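Local structure of aminoacyltransferase FemA (Staphylococcus aureus, 1LRZ) at residues 44-47 against 51-54; 145-150 against 155-160. The protein catalyses the addition of glycines 2 and 3 of the pentaglycine bridge of staphylococcal peptidoglycan, using glycyl-tRNA as the donor. All coordinates share one frame; numbering follows the deposited sequence.

Contact 1: 44-47 against 51-54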
# COMPACT_ATOMS: atom_id res chain seq x y z
N GLY A 44 -16.24 3.17 -21.39
CA GLY A 44 -16.97 3.88 -20.37
C GLY A 44 -18.35 4.28 -20.84
O GLY A 44 -18.81 3.84 -21.90
N ILE A 45 -19.01 5.12 -20.05
CA ILE A 45 -20.33 5.61 -20.39
C ILE A 45 -20.30 7.12 -20.26
O ILE A 45 -19.67 7.66 -19.35
CB ILE A 45 -21.42 5.07 -19.42
CG1 ILE A 45 -21.53 3.55 -19.53
CG2 ILE A 45 -22.77 5.72 -19.74
CD1 ILE A 45 -22.39 2.94 -18.45
N LYS A 46 -20.94 7.80 -21.20
CA LYS A 46 -21.03 9.24 -21.17
C LYS A 46 -22.51 9.58 -21.13
O LYS A 46 -23.32 8.83 -21.69
CB LYS A 46 -20.41 9.86 -22.41
CG LYS A 46 -18.89 9.88 -22.42
CD LYS A 46 -18.41 10.65 -23.62
CE LYS A 46 -16.93 10.85 -23.60
NZ LYS A 46 -16.55 11.86 -24.61
N ASN A 47 -22.86 10.67 -20.47
CA ASN A 47 -24.26 11.09 -20.41
C ASN A 47 -24.55 12.08 -21.54
O ASN A 47 -23.74 12.24 -22.46
CB ASN A 47 -24.57 11.74 -19.05
CG ASN A 47 -23.78 13.01 -18.81
OD1 ASN A 47 -23.24 13.60 -19.75
ND2 ASN A 47 -23.72 13.44 -17.56
N GLU A 51 -20.46 13.97 -20.48
CA GLU A 51 -19.74 13.77 -19.23
C GLU A 51 -19.51 12.27 -18.96
O GLU A 51 -20.45 11.48 -19.06
CB GLU A 51 -20.52 14.33 -18.05
CG GLU A 51 -20.72 15.83 -18.05
CD GLU A 51 -21.49 16.30 -16.83
OE1 GLU A 51 -22.66 15.89 -16.68
OE2 GLU A 51 -20.92 17.07 -16.03
N VAL A 52 -18.28 11.88 -18.63
CA VAL A 52 -18.02 10.48 -18.32
C VAL A 52 -18.65 10.14 -16.97
O VAL A 52 -18.42 10.84 -15.98
CB VAL A 52 -16.50 10.17 -18.23
CG1 VAL A 52 -16.29 8.71 -17.75
CG2 VAL A 52 -15.85 10.39 -19.58
N ILE A 53 -19.45 9.07 -16.92
CA ILE A 53 -20.07 8.65 -15.67
C ILE A 53 -19.72 7.19 -15.32
O ILE A 53 -20.29 6.62 -14.39
CB ILE A 53 -21.62 8.81 -15.71
CG1 ILE A 53 -22.22 8.00 -16.86
CG2 ILE A 53 -21.97 10.29 -15.85
CD1 ILE A 53 -23.74 7.98 -16.85
N ALA A 54 -18.78 6.61 -16.05
CA ALA A 54 -18.32 5.23 -15.80
C ALA A 54 -17.14 4.97 -16.71
O ALA A 54 -17.10 5.45 -17.84
CB ALA A 54 -19.43 4.22 -16.08
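With its CG set between the backbone N and the carbonyl carbon (chi1 63°), Asn47 swings its amide over to Glu51, whose own chain runs extended beyond CG and brings the carboxylate across to the amide, the two planes 39° apart. Asn47 ND2 donates to Glu51 OE1 at 2.8 Å, nearly straight at 166°; the acceptor lies in the amide plane, while the oxygen is met on its anti side. On the same amide, Asn47 OD1 accepts a hydrogen bond from Glu51 N at 2.9 Å, the donor standing above the carbonyl plane. Asn47 N returns a bond to Glu51 O; three hydrogen bonds join this pair, and the two at OD1 and ND2 fix the rotation of the amide. They lie at the turn end of the beta hairpin of strands 39-46 and 52-63. Further in, Ile45 stands opposite two residues, Ile53 and Ala54, which makes a classic bulge: Ile45 O receives a bond from Ile53 N at 2.8 Å, and Ile45 N gives to Ala54 O. Ile45 CG2 meets Ile53 CG1 at 3.7 Å, and Ile45 CB lies 4.0 Å from Ala54 CB. Helix 83-98 covers the isoleucines through Leu85. Lys46 and Val52 form a non-hydrogen-bonded pair, Lys46 NZ leading off to a salt bridge with Glu10.

Contact 2: 145-150 against 155-160; sequences FHKGFD and IRYHSV
The loop that leads from strand 141-142 toward strand 157-162 folds back on the residues that lead into that strand, and Arg156 joins the two by gripping the backbone of His146. Arg156 NE lies 2.9 Å and Arg156 NH2 3.0 Å from His146 O, both donating to that one carbonyl. The oxygen lies close to the guanidinium plane; NE arrives on a lone pair in the carbonyl plane, whereas NH2 comes from above it. A bend at chi3 (-43°) turns the guanidinium back over the loop, one face against Phe145 CA, with NH1 at the edge of the Phe145 ring. Lower on the same side chain, Arg156 CD sits over a face of the His146 imidazole in a CH-pi contact, 3.9 Å from the ring centroid. Both side chains have partners beyond the two segments: Arg156 NH1 makes a salt bridge with Glu392 of strand 389-393, which pairs with 157-162 in a mixed beta-sheet, and His146 NE2 bonds to Asp396. These bonds probably steady the arginine and the imidazole. Lys147 lays its aliphatic chain across Tyr157, Lys147 CE 3.6 Å from Tyr157 OH. At the far end, Ile155 CD1 reaches Gly148 O at 3.6 Å and Phe149 CD2 at 4.2 Å.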
# COMPACT_ATOMS: atom_id res chain seq x y z
N PHE A 145 -15.99 -17.22 -2.40
CA PHE A 145 -15.33 -16.43 -1.37
C PHE A 145 -13.96 -16.99 -1.04
O PHE A 145 -13.73 -17.54 0.03
CB PHE A 145 -16.23 -16.35 -0.13
CG PHE A 145 -17.57 -15.71 -0.43
CD1 PHE A 145 -18.68 -16.49 -0.71
CD2 PHE A 145 -17.68 -14.32 -0.54
CE1 PHE A 145 -19.88 -15.91 -1.11
CE2 PHE A 145 -18.87 -13.73 -0.93
CZ PHE A 145 -19.98 -14.52 -1.22
N HIS A 146 -13.04 -16.84 -1.99
CA HIS A 146 -11.71 -17.36 -1.83
C HIS A 146 -10.89 -16.55 -0.83
O HIS A 146 -11.13 -15.36 -0.60
CB HIS A 146 -11.00 -17.45 -3.19
CG HIS A 146 -10.89 -16.14 -3.91
ND1 HIS A 146 -9.81 -15.30 -3.77
CD2 HIS A 146 -11.70 -15.56 -4.84
CE1 HIS A 146 -9.95 -14.26 -4.57
NE2 HIS A 146 -11.09 -14.39 -5.23
N LYS A 147 -9.93 -17.22 -0.22
CA LYS A 147 -9.03 -16.63 0.78
C LYS A 147 -7.61 -17.10 0.48
O LYS A 147 -7.42 -18.10 -0.22
CB LYS A 147 -9.39 -17.11 2.17
CG LYS A 147 -10.76 -16.73 2.67
CD LYS A 147 -10.96 -17.41 4.01
CE LYS A 147 -12.23 -16.96 4.70
NZ LYS A 147 -12.34 -17.66 6.01
N GLY A 148 -6.63 -16.40 1.03
CA GLY A 148 -5.25 -16.78 0.79
C GLY A 148 -4.81 -16.10 -0.48
O GLY A 148 -5.65 -15.54 -1.18
N PHE A 149 -3.52 -16.15 -0.79
CA PHE A 149 -3.02 -15.51 -2.00
C PHE A 149 -3.04 -16.48 -3.17
O PHE A 149 -2.29 -17.46 -3.19
CB PHE A 149 -1.61 -14.98 -1.77
CG PHE A 149 -1.47 -14.20 -0.49
CD1 PHE A 149 -0.87 -14.77 0.63
CD2 PHE A 149 -1.96 -12.90 -0.40
CE1 PHE A 149 -0.77 -14.07 1.82
CE2 PHE A 149 -1.87 -12.19 0.80
CZ PHE A 149 -1.27 -12.77 1.91
N ASP A 150 -3.90 -16.20 -4.14
CA ASP A 150 -4.05 -17.02 -5.34
C ASP A 150 -3.03 -16.58 -6.39
O ASP A 150 -2.60 -15.43 -6.41
CB ASP A 150 -5.46 -16.87 -5.90
CG ASP A 150 -5.71 -17.76 -7.10
OD1 ASP A 150 -5.17 -17.48 -8.19
OD2 ASP A 150 -6.45 -18.75 -6.94
N ILE A 155 -6.02 -10.53 -4.34
CA ILE A 155 -6.38 -10.81 -2.95
C ILE A 155 -7.66 -10.03 -2.63
O ILE A 155 -7.76 -8.83 -2.92
CB ILE A 155 -5.24 -10.39 -1.98
CG1 ILE A 155 -5.67 -10.64 -0.53
CG2 ILE A 155 -4.90 -8.93 -2.17
CD1 ILE A 155 -6.03 -12.10 -0.25
N ARG A 156 -8.64 -10.72 -2.04
CA ARG A 156 -9.94 -10.13 -1.71
C ARG A 156 -10.02 -9.34 -0.40
O ARG A 156 -11.06 -8.77 -0.10
CB ARG A 156 -11.04 -11.21 -1.66
CG ARG A 156 -11.62 -11.67 -2.99
CD ARG A 156 -12.98 -12.40 -2.79
NE ARG A 156 -12.95 -13.31 -1.65
CZ ARG A 156 -13.70 -13.19 -0.56
NH1 ARG A 156 -14.57 -12.18 -0.46
NH2 ARG A 156 -13.57 -14.05 0.44
N TYR A 157 -8.93 -9.30 0.36
CA TYR A 157 -8.95 -8.59 1.64
C TYR A 157 -7.84 -7.54 1.77
O TYR A 157 -6.68 -7.82 1.44
CB TYR A 157 -8.81 -9.55 2.82
CG TYR A 157 -9.86 -10.65 2.89
CD1 TYR A 157 -9.79 -11.77 2.05
CD2 TYR A 157 -10.89 -10.57 3.82
CE1 TYR A 157 -10.75 -12.80 2.15
CE2 TYR A 157 -11.84 -11.59 3.93
CZ TYR A 157 -11.76 -12.70 3.09
OH TYR A 157 -12.69 -13.71 3.22
N HIS A 158 -8.21 -6.36 2.25
CA HIS A 158 -7.26 -5.26 2.47
C HIS A 158 -7.34 -4.80 3.93
O HIS A 158 -8.40 -4.87 4.54
CB HIS A 158 -7.59 -4.04 1.60
CG HIS A 158 -7.30 -4.22 0.14
ND1 HIS A 158 -7.68 -3.29 -0.81
CD2 HIS A 158 -6.67 -5.21 -0.54
CE1 HIS A 158 -7.29 -3.70 -2.00
NE2 HIS A 158 -6.67 -4.86 -1.87
N SER A 159 -6.21 -4.34 4.47
CA SER A 159 -6.15 -3.78 5.82
C SER A 159 -6.06 -2.29 5.50
O SER A 159 -5.07 -1.83 4.92
CB SER A 159 -4.88 -4.22 6.55
OG SER A 159 -4.70 -3.42 7.71
N VAL A 160 -7.08 -1.53 5.88
CA VAL A 160 -7.15 -0.11 5.52
C VAL A 160 -7.30 0.85 6.69
O VAL A 160 -8.14 0.65 7.56
CB VAL A 160 -8.35 0.10 4.56
CG1 VAL A 160 -8.38 1.55 4.05
CG2 VAL A 160 -8.25 -0.90 3.40

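How the contacts relate
Contact 1 closes along the chain before contact 2 opens, and the two do not touch: their centres are 30 Å apart and their nearest atoms about 20 Å. Contact 1 lies within one mixed sheet, near its edge strand 2-5, while contact 2 has a loop on one side and, on the other, the start of strand 157-162, which runs inside a second sheet between strands 389-393 and 360-365. The loop of contact 2 links the sheets, since it leaves strand 141-142, the other outermost strand of the first. Measured between centres, contact 1 lies about 29 Å from the centre of the chain and contact 2 about 14 Å, where the polypeptide passes from one sheet to the other.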